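Local coordinates for 4-hydroxybutyrate CoA-transferase (Porphyromonas gingivalis, PDB 3EH7), which probably transfers coenzyme A from an acyl-CoA to a free acid such as acetate, as a presumed 4-hydroxybutyrate CoA-transferase of the acetyl-CoA hydrolase/transferase family, at residues 126-131 and 161-165; 156-162 and 179-185. All coordinates share one frame; numbering follows the deposited sequence.

Contact 1 (126-131 and 161-165); sequences QLSMPD and RQMPY
The bent side chain of M163, a selenomethionine, packs against Q126 and the backbone that follows it, where two loops leave the C-terminal edge of the parallel sheet in the N-terminal half of this CoA-transferase. One loop continues strand 122-127, the other follows the neighbouring strand 154-160. With CG anti to the backbone N (chi1 177°) and bends at chi2 and chi3, M163 crosses the extended chain of Q126 at a slant and sets its CE against it, 3.7 Å from Q126 CD and 3.4 Å from Q126 O. The Q126 amide is held by partners outside the contact: OE1 takes a hydrogen bond from N160 and NE2 gives one to the carbonyl of G38. The methylene of S128 lies against the carbonyls of M163 and P164, CB standing 3.4 Å from M163 O. S128 OG donates a hydrogen bond to M129 O and is also hydrogen-bonded to the backbone N of S137, while approaching the Y165 ring obliquely, 3.6 Å from CD2. Nearer the surface M129 and R161 meet at a slant, M129 SE lying 3.6 Å from R161 CD; the R161 guanidinium itself is bonded to A183 O. Direct contact between the segments is thus chiefly van der Waals, and a water supplies a polar link, hydrogen-bonded to M129 N at 3.0 Å, where it accepts, and to M163 O at 2.7 Å, where it probably donates.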
loop_
_atom_site.group_PDB
_atom_site.type_symbol
_atom_site.label_atom_id
_atom_site.label_comp_id
_atom_site.label_asym_id
_atom_site.label_seq_id
_atom_site.Cartn_x
_atom_site.Cartn_y
_atom_site.Cartn_z
ATOM N N GLN A 126 13.702 6.881 27.359
ATOM C CA GLN A 126 13.927 6.059 28.525
ATOM C C GLN A 126 14.813 4.839 28.188
ATOM O O GLN A 126 14.618 4.175 27.178
ATOM C CB GLN A 126 12.614 5.639 29.169
ATOM C CG GLN A 126 12.852 5.000 30.503
ATOM C CD GLN A 126 11.632 4.409 31.148
ATOM O OE1 GLN A 126 11.761 3.728 32.159
ATOM N NE2 GLN A 126 10.440 4.676 30.596
ATOM N N LEU A 127 15.795 4.581 29.052
ATOM C CA LEU A 127 16.796 3.546 28.820
ATOM C C LEU A 127 17.041 2.689 30.051
ATOM O O LEU A 127 16.787 3.101 31.189
ATOM C CB LEU A 127 18.119 4.186 28.390
ATOM C CG LEU A 127 18.155 5.156 27.199
ATOM C CD1 LEU A 127 19.473 5.955 27.234
ATOM C CD2 LEU A 127 17.984 4.436 25.848
ATOM N N SER A 128 17.570 1.497 29.813
ATOM C CA SER A 128 18.051 0.648 30.879
ATOM C C SER A 128 19.398 1.150 31.325
ATOM O O SER A 128 20.037 1.952 30.646
ATOM C CB SER A 128 18.206 -0.795 30.408
ATOM O OG SER A 128 19.339 -0.912 29.552
HETATM N N MSE A 129 19.838 0.644 32.473
HETATM C CA MSE A 129 21.161 0.934 33.000
HETATM C C MSE A 129 22.210 0.505 31.971
HETATM O O MSE A 129 21.998 -0.471 31.294
HETATM C CB MSE A 129 21.375 0.131 34.289
HETATM C CG MSE A 129 20.594 0.655 35.452
HETATM SE SE MSE A 129 21.331 2.343 36.058
HETATM C CE MSE A 129 22.942 1.751 37.006
ATOM N N PRO A 130 23.337 1.237 31.864
ATOM C CA PRO A 130 24.388 0.819 30.954
ATOM C C PRO A 130 25.030 -0.489 31.370
ATOM O O PRO A 130 25.201 -0.779 32.565
ATOM C CB PRO A 130 25.422 1.940 31.065
ATOM C CG PRO A 130 25.260 2.432 32.422
ATOM C CD PRO A 130 23.759 2.419 32.635
ATOM N N ASP A 131 25.391 -1.268 30.372
ATOM C CA ASP A 131 26.177 -2.444 30.604
ATOM C C ASP A 131 27.628 -2.005 30.837
ATOM O O ASP A 131 27.941 -0.807 30.936
ATOM C CB ASP A 131 26.018 -3.437 29.438
ATOM C CG ASP A 131 26.632 -2.932 28.137
ATOM O OD1 ASP A 131 27.615 -2.159 28.186
ATOM O OD2 ASP A 131 26.117 -3.313 27.073
ATOM N N ARG A 161 16.180 2.417 36.618
ATOM C CA ARG A 161 16.646 1.137 37.166
ATOM C C ARG A 161 15.659 0.029 36.826
ATOM O O ARG A 161 16.035 -1.139 36.779
ATOM C CB ARG A 161 16.815 1.168 38.685
ATOM C CG ARG A 161 17.542 2.361 39.300
ATOM C CD ARG A 161 18.767 2.757 38.583
ATOM N NE ARG A 161 19.669 3.545 39.421
ATOM C CZ ARG A 161 19.445 4.780 39.860
ATOM N NH1 ARG A 161 20.349 5.365 40.634
ATOM N NH2 ARG A 161 18.337 5.444 39.536
ATOM N N GLN A 162 14.402 0.399 36.593
ATOM C CA GLN A 162 13.360 -0.584 36.335
ATOM C C GLN A 162 13.048 -0.786 34.859
ATOM O O GLN A 162 12.211 -1.622 34.536
ATOM C CB GLN A 162 12.101 -0.231 37.134
ATOM C CG GLN A 162 12.359 -0.232 38.628
ATOM C CD GLN A 162 11.103 -0.210 39.455
ATOM O OE1 GLN A 162 10.144 -0.917 39.143
ATOM N NE2 GLN A 162 11.094 0.602 40.528
HETATM N N MSE A 163 13.708 -0.047 33.965
HETATM C CA MSE A 163 13.568 -0.317 32.539
HETATM C C MSE A 163 14.392 -1.556 32.192
HETATM O O MSE A 163 15.613 -1.593 32.435
HETATM C CB MSE A 163 14.043 0.844 31.694
HETATM C CG MSE A 163 13.975 0.537 30.201
HETATM SE SE MSE A 163 12.148 0.462 29.556
HETATM C CE MSE A 163 12.238 2.018 28.420
ATOM N N PRO A 164 13.736 -2.585 31.642
ATOM C CA PRO A 164 14.474 -3.815 31.411
ATOM C C PRO A 164 15.504 -3.672 30.297
ATOM O O PRO A 164 15.390 -2.782 29.462
ATOM C CB PRO A 164 13.385 -4.824 31.018
ATOM C CG PRO A 164 12.251 -4.010 30.581
ATOM C CD PRO A 164 12.302 -2.737 31.357
ATOM N N TYR A 165 16.517 -4.530 30.332
ATOM C CA TYR A 165 17.535 -4.578 29.280
ATOM C C TYR A 165 17.011 -5.535 28.248
ATOM O O TYR A 165 16.834 -6.715 28.535
ATOM C CB TYR A 165 18.878 -5.058 29.833
ATOM C CG TYR A 165 19.995 -5.118 28.793
ATOM C CD1 TYR A 165 20.164 -6.257 27.999
ATOM C CD2 TYR A 165 20.863 -4.048 28.603
ATOM C CE1 TYR A 165 21.155 -6.333 27.061
ATOM C CE2 TYR A 165 21.889 -4.122 27.663
ATOM C CZ TYR A 165 22.012 -5.274 26.894
ATOM O OH TYR A 165 22.997 -5.395 25.946
HETATM O O HOH W 1 17.688 -0.793 34.029
#

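Contact 2 (156-162 and 179-185); sequences IGEINRQ and YIVMADY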
loop_
_atom_site.group_PDB
_atom_site.type_symbol
_atom_site.label_atom_id
_atom_site.label_comp_id
_atom_site.label_asym_id
_atom_site.label_seq_id
_atom_site.Cartn_x
_atom_site.Cartn_y
_atom_site.Cartn_z
ATOM N N ILE A 156 18.272 13.488 25.505
ATOM C CA ILE A 156 18.150 13.271 26.947
ATOM C C ILE A 156 17.809 11.802 27.158
ATOM O O ILE A 156 16.796 11.307 26.619
ATOM C CB ILE A 156 17.029 14.117 27.574
ATOM C CG1 ILE A 156 17.284 15.592 27.309
ATOM C CG2 ILE A 156 16.904 13.819 29.066
ATOM C CD1 ILE A 156 16.048 16.460 27.497
ATOM N N GLY A 157 18.664 11.113 27.908
ATOM C CA GLY A 157 18.451 9.723 28.252
ATOM C C GLY A 157 17.975 9.620 29.685
ATOM O O GLY A 157 18.674 10.039 30.603
ATOM N N GLU A 158 16.790 9.047 29.873
ATOM C CA GLU A 158 16.247 8.837 31.215
ATOM C C GLU A 158 16.551 7.408 31.619
ATOM O O GLU A 158 15.871 6.482 31.167
ATOM C CB GLU A 158 14.734 9.097 31.237
ATOM C CG GLU A 158 14.112 9.005 32.617
ATOM C CD GLU A 158 12.725 9.629 32.697
ATOM O OE1 GLU A 158 12.582 10.818 32.352
ATOM O OE2 GLU A 158 11.780 8.926 33.107
ATOM N N ILE A 159 17.577 7.221 32.442
ATOM C CA ILE A 159 18.014 5.877 32.814
ATOM C C ILE A 159 17.256 5.385 34.052
ATOM O O ILE A 159 17.471 5.833 35.178
ATOM C CB ILE A 159 19.545 5.792 33.031
ATOM C CG1 ILE A 159 20.273 6.241 31.767
ATOM C CG2 ILE A 159 19.952 4.381 33.381
ATOM C CD1 ILE A 159 21.787 5.921 31.768
ATOM N N ASN A 160 16.351 4.450 33.814
ATOM C CA ASN A 160 15.492 3.936 34.864
ATOM C C ASN A 160 15.984 2.553 35.321
ATOM O O ASN A 160 16.177 1.627 34.510
ATOM C CB ASN A 160 14.055 3.902 34.332
ATOM C CG ASN A 160 13.029 3.403 35.347
ATOM O OD1 ASN A 160 13.322 3.117 36.520
ATOM N ND2 ASN A 160 11.792 3.285 34.870
ATOM N N ARG A 161 16.180 2.417 36.618
ATOM C CA ARG A 161 16.646 1.137 37.166
ATOM C C ARG A 161 15.659 0.029 36.826
ATOM O O ARG A 161 16.035 -1.139 36.779
ATOM C CB ARG A 161 16.815 1.168 38.685
ATOM C CG ARG A 161 17.542 2.361 39.300
ATOM C CD ARG A 161 18.767 2.757 38.583
ATOM N NE ARG A 161 19.669 3.545 39.421
ATOM C CZ ARG A 161 19.445 4.780 39.860
ATOM N NH1 ARG A 161 20.349 5.365 40.634
ATOM N NH2 ARG A 161 18.337 5.444 39.536
ATOM N N GLN A 162 14.402 0.399 36.593
ATOM C CA GLN A 162 13.360 -0.584 36.335
ATOM C C GLN A 162 13.048 -0.786 34.859
ATOM O O GLN A 162 12.211 -1.622 34.536
ATOM C CB GLN A 162 12.101 -0.231 37.134
ATOM C CG GLN A 162 12.359 -0.232 38.628
ATOM C CD GLN A 162 11.103 -0.210 39.455
ATOM O OE1 GLN A 162 10.144 -0.917 39.143
ATOM N NE2 GLN A 162 11.094 0.602 40.528
ATOM N N TYR A 179 22.312 14.787 28.035
ATOM C CA TYR A 179 22.019 14.747 29.460
ATOM C C TYR A 179 21.479 13.412 29.870
ATOM O O TYR A 179 20.839 12.718 29.081
ATOM C CB TYR A 179 21.034 15.834 29.849
ATOM C CG TYR A 179 21.507 17.188 29.450
ATOM C CD1 TYR A 179 22.329 17.936 30.295
ATOM C CD2 TYR A 179 21.155 17.726 28.211
ATOM C CE1 TYR A 179 22.783 19.195 29.914
ATOM C CE2 TYR A 179 21.601 18.973 27.826
ATOM C CZ TYR A 179 22.406 19.703 28.670
ATOM O OH TYR A 179 22.833 20.940 28.279
ATOM N N ILE A 180 21.796 13.053 31.105
ATOM C CA ILE A 180 21.328 11.818 31.720
ATOM C C ILE A 180 20.489 12.156 32.961
ATOM O O ILE A 180 20.928 12.872 33.859
ATOM C CB ILE A 180 22.488 10.910 32.129
ATOM C CG1 ILE A 180 23.236 10.415 30.892
ATOM C CG2 ILE A 180 21.971 9.714 32.917
ATOM C CD1 ILE A 180 24.651 9.901 31.226
ATOM N N VAL A 181 19.273 11.639 32.988
ATOM C CA VAL A 181 18.398 11.839 34.119
ATOM C C VAL A 181 18.169 10.488 34.798
ATOM O O VAL A 181 17.595 9.573 34.190
ATOM C CB VAL A 181 17.072 12.446 33.628
ATOM C CG1 VAL A 181 16.063 12.489 34.774
ATOM C CG2 VAL A 181 17.325 13.836 33.034
HETATM N N MSE A 182 18.628 10.338 36.037
HETATM C CA MSE A 182 18.456 9.051 36.716
HETATM C C MSE A 182 17.013 8.875 37.221
HETATM O O MSE A 182 16.347 9.841 37.604
HETATM C CB MSE A 182 19.479 8.869 37.863
HETATM C CG MSE A 182 20.982 8.880 37.437
HETATM SE SE MSE A 182 21.407 7.693 35.976
HETATM C CE MSE A 182 20.857 6.025 36.873
ATOM N N ALA A 183 16.526 7.642 37.206
ATOM C CA ALA A 183 15.180 7.360 37.709
ATOM C C ALA A 183 15.035 5.939 38.281
ATOM O O ALA A 183 15.876 5.069 38.061
ATOM C CB ALA A 183 14.169 7.605 36.627
ATOM N N ASP A 184 13.949 5.719 39.016
ATOM C CA ASP A 184 13.634 4.390 39.551
ATOM C C ASP A 184 12.126 4.285 39.776
ATOM O O ASP A 184 11.599 4.715 40.792
ATOM C CB ASP A 184 14.425 4.140 40.844
ATOM C CG ASP A 184 14.261 2.710 41.381
ATOM O OD1 ASP A 184 13.709 1.844 40.663
ATOM O OD2 ASP A 184 14.689 2.469 42.538
ATOM N N TYR A 185 11.414 3.755 38.801
ATOM C CA TYR A 185 9.966 3.734 38.907
ATOM C C TYR A 185 9.448 2.664 37.985
ATOM O O TYR A 185 10.084 2.372 36.982
ATOM C CB TYR A 185 9.338 5.104 38.576
ATOM C CG TYR A 185 9.598 5.605 37.169
ATOM C CD1 TYR A 185 8.977 5.010 36.064
ATOM C CD2 TYR A 185 10.466 6.662 36.935
ATOM C CE1 TYR A 185 9.218 5.447 34.773
ATOM C CE2 TYR A 185 10.729 7.104 35.640
ATOM C CZ TYR A 185 10.106 6.491 34.557
ATOM O OH TYR A 185 10.332 6.919 33.255
#
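G157 and Y179 open a run of parallel pairing between strands 156-160 and 179-183, neighbours in the parallel sheet of the N-terminal half; their axes lie 4.7 Å apart and 23° from parallel. The backbone bonds alternate in the parallel manner: G157 N to Y179 O, V181 N to G157 O, I159 N to V181 O and A183 N to I159 O. CA-H...O contacts, among them E158 CA to V181 O, add to them.

Apolar packing follows both faces. I156 and V181 touch through their CG2 methyls beside helices 18-22 and 41-49, while on the other face I159 meets I180 and runs side by side with M182, a selenomethionine. M182 CE then sits over the centre of the R161 guanidinium, 3.5 Å from R161 CZ.

Side-chain hydrogen bonds gather where the strands end. N160, its CG anti to the backbone N (chi1 -179°), faces the backbone of Y185: ND2 gives to Y185 O at 2.9 Å, and OD1 takes Y185 N at 3.0 Å. From the opposite face of the amide Q162 N reaches the same OD1, closing an Asx turn. N160 ND2 also lies over one face of the Y185 ring, offset toward its rim; its other partner is Q126 OE1. A183 O is gripped twice, by R161 N and by R161 NH2 at 2.9 Å, again from opposite faces. Q162 NE2 meets D184 OD1 from above the carboxylate plane.

At the ring edge Y185 OH donates to E158 OE2, modelled as a very short hydrogen bond of 2.5 Å, a length to be read with caution, with ring and carboxylate nearly perpendicular. E158 also accepts from the backbone N of S42 and C43, at the start of helix 41-49, where the local N-H groups would be expected to stabilise a negative charge on this buried carboxylate.

How the contacts relate
Both contacts belong to one parallel sheet, with strand 154-160 lying between 122-127 and 179-183, and they share R161 and Q162 in the loop that leaves the middle strand. Contact 2 is the larger and includes the sheet pairing itself: largely buried apolar packing along the strands, then polar side chains at their ends. Contact 1 sets the loop after strand 154-160 against the end of strand 122-127 and the loop that follows it, relying mainly on van der Waals packing, from buried Q126 and M163 to exposed R161. The bond from Q126 to N160 joins the two contacts, as does a probable hydrogen bond of 2.8 Å from L127 N to E158 O.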